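Long-range contact in heavy metal cation tricomponent efflux pump ZneA(CzcA-like) (Cupriavidus metallidurans, PDB 4K0J), which probably exports zinc ions in exchange for protons, as the inner-membrane RND component of a tripartite heavy-metal efflux pump: residues C[402-406]-C[959-964]. Sequence-based numbering, arbitrary orientation.
Sequences IVVME and RPVLMT
Ile402, Val403 and Glu406 meet Arg959, Pro960, Met963 and Thr964 where two helices run roughly antiparallel, their N-to-C directions 147° apart and the local axes 9.6 Å from each other at closest approach. The CA atoms come nearest at Val403 and Pro960, 5.6 Å apart.

Met963 reaches across to both Ile402 and Glu406. Its first two torsions are extended (chi1 -151°), which carries the chain toward helix 399-411 before it turns at its last torsion, about the CG-SD bond. Its methyl CE settles 3.7 Å from CB of Ile402 and 3.8 Å from CB of Glu406, one turn further on. The same methyl lies beside the carbonyl oxygen of Ile402, which already accepts the backbone N-H of Glu406.

Next to it, Ile402 sends CD1 to within 3.7 Å of CG2 of Thr964, and CG1 of Val403 touches that same threonine methyl. The hydroxyl of Thr964 hydrogen-bonds to OD1 of Asn927 on helix 911-939.

Glu406 takes the other end of the interface. A bend at chi2 (-74°) brings its carboxylate against the Pro960 ring, OE1 lying 3.2 Å from CG, while OE2 faces the CB of Arg959. The arginine chain leads away from there, and its NE stays 6.7 Å from OE2: any attraction between the charges would act at a distance, without a salt bridge.

The contact is buried and, near the cytoplasmic end of the membrane bundle, ties together the predicted fourth and eleventh transmembrane helices, its segments 553 residues apart at their closest ends. Helix 323-353 flanks it, Leu349 touching Ile402 and Phe352 packing on Met963 and Arg959; helix 356-363 adds Val362 against Ile402, and Leu503 and Leu506 of helix 503-516 touch Arg959.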
loop_
_atom_site.group_PDB
_atom_site.type_symbol
_atom_site.label_atom_id
_atom_site.label_comp_id
_atom_site.label_asym_id
_atom_site.label_seq_id
_atom_site.Cartn_x
_atom_site.Cartn_y
_atom_site.Cartn_z
ATOM N N ILE C 402 25.245 -40.862 8.873
ATOM C CA ILE C 402 25.630 -42.078 9.586
ATOM C C ILE C 402 25.826 -43.284 8.668
ATOM O O ILE C 402 26.521 -44.232 9.028
ATOM C CB ILE C 402 24.638 -42.436 10.715
ATOM C CG1 ILE C 402 23.313 -42.935 10.140
ATOM C CG2 ILE C 402 24.421 -41.247 11.639
ATOM C CD1 ILE C 402 22.294 -43.283 11.200
ATOM N N VAL C 403 25.220 -43.247 7.487
ATOM C CA VAL C 403 25.391 -44.326 6.521
ATOM C C VAL C 403 26.810 -44.323 5.965
ATOM O O VAL C 403 27.392 -45.378 5.710
ATOM C CB VAL C 403 24.394 -44.212 5.359
ATOM C CG1 VAL C 403 23.001 -44.615 5.817
ATOM C CG2 VAL C 403 24.393 -42.800 4.805
ATOM N N VAL C 404 27.354 -43.124 5.786
ATOM C CA VAL C 404 28.719 -42.944 5.318
ATOM C C VAL C 404 29.692 -43.487 6.355
ATOM O O VAL C 404 30.558 -44.309 6.049
ATOM C CB VAL C 404 29.021 -41.457 5.083
ATOM C CG1 VAL C 404 30.405 -41.287 4.488
ATOM C CG2 VAL C 404 27.959 -40.838 4.183
ATOM N N MET C 405 29.525 -43.023 7.589
ATOM C CA MET C 405 30.336 -43.468 8.716
ATOM C C MET C 405 30.272 -44.981 8.898
ATOM O O MET C 405 31.279 -45.617 9.212
ATOM C CB MET C 405 29.878 -42.768 9.997
ATOM C CG MET C 405 30.577 -43.252 11.248
ATOM S SD MET C 405 32.361 -43.029 11.164
ATOM C CE MET C 405 32.474 -41.243 11.083
ATOM N N GLU C 406 29.088 -45.553 8.701
ATOM C CA GLU C 406 28.920 -46.999 8.800
ATOM C C GLU C 406 29.681 -47.673 7.669
ATOM O O GLU C 406 30.308 -48.714 7.865
ATOM C CB GLU C 406 27.436 -47.383 8.741
ATOM C CG GLU C 406 27.090 -48.706 9.425
ATOM C CD GLU C 406 27.536 -49.928 8.636
ATOM O OE1 GLU C 406 27.660 -49.832 7.397
ATOM O OE2 GLU C 406 27.761 -50.989 9.256
ATOM N N ARG C 959 23.208 -53.337 9.625
ATOM C CA ARG C 959 23.623 -52.263 10.529
ATOM C C ARG C 959 23.262 -50.825 10.114
ATOM O O ARG C 959 22.771 -50.067 10.950
ATOM C CB ARG C 959 25.110 -52.384 10.882
ATOM C CG ARG C 959 25.404 -53.529 11.835
ATOM C CD ARG C 959 24.506 -53.454 13.061
ATOM N NE ARG C 959 24.395 -54.740 13.745
ATOM C CZ ARG C 959 23.544 -54.989 14.735
ATOM N NH1 ARG C 959 23.507 -56.189 15.298
ATOM N NH2 ARG C 959 22.723 -54.040 15.163
ATOM N N PRO C 960 23.507 -50.436 8.843
ATOM C CA PRO C 960 23.118 -49.072 8.463
ATOM C C PRO C 960 21.618 -48.840 8.622
ATOM O O PRO C 960 21.197 -47.845 9.221
ATOM C CB PRO C 960 23.493 -49.000 6.978
ATOM C CG PRO C 960 24.539 -50.013 6.798
ATOM C CD PRO C 960 24.202 -51.128 7.739
ATOM N N VAL C 961 20.827 -49.767 8.092
ATOM C CA VAL C 961 19.379 -49.667 8.151
ATOM C C VAL C 961 18.876 -49.627 9.590
ATOM O O VAL C 961 18.072 -48.766 9.940
ATOM C CB VAL C 961 18.699 -50.820 7.390
ATOM C CG1 VAL C 961 17.193 -50.779 7.603
ATOM C CG2 VAL C 961 19.032 -50.741 5.911
ATOM N N LEU C 962 19.354 -50.548 10.420
ATOM C CA LEU C 962 18.952 -50.573 11.825
ATOM C C LEU C 962 19.336 -49.283 12.543
ATOM O O LEU C 962 18.572 -48.763 13.359
ATOM C CB LEU C 962 19.567 -51.770 12.552
ATOM C CG LEU C 962 18.999 -53.148 12.216
ATOM C CD1 LEU C 962 19.467 -54.178 13.228
ATOM C CD2 LEU C 962 17.483 -53.101 12.149
ATOM N N MET C 963 20.520 -48.769 12.226
ATOM C CA MET C 963 21.037 -47.567 12.868
ATOM C C MET C 963 20.165 -46.364 12.536
ATOM O O MET C 963 19.707 -45.647 13.434
ATOM C CB MET C 963 22.483 -47.319 12.432
ATOM C CG MET C 963 23.337 -46.601 13.459
ATOM S SD MET C 963 25.102 -46.729 13.108
ATOM C CE MET C 963 25.172 -45.998 11.476
ATOM N N THR C 964 19.927 -46.162 11.243
ATOM C CA THR C 964 19.058 -45.089 10.774
ATOM C C THR C 964 17.666 -45.212 11.384
ATOM O O THR C 964 17.118 -44.244 11.921
ATOM C CB THR C 964 18.914 -45.111 9.243
ATOM O OG1 THR C 964 18.443 -46.397 8.823
ATOM C CG2 THR C 964 20.251 -44.825 8.572
#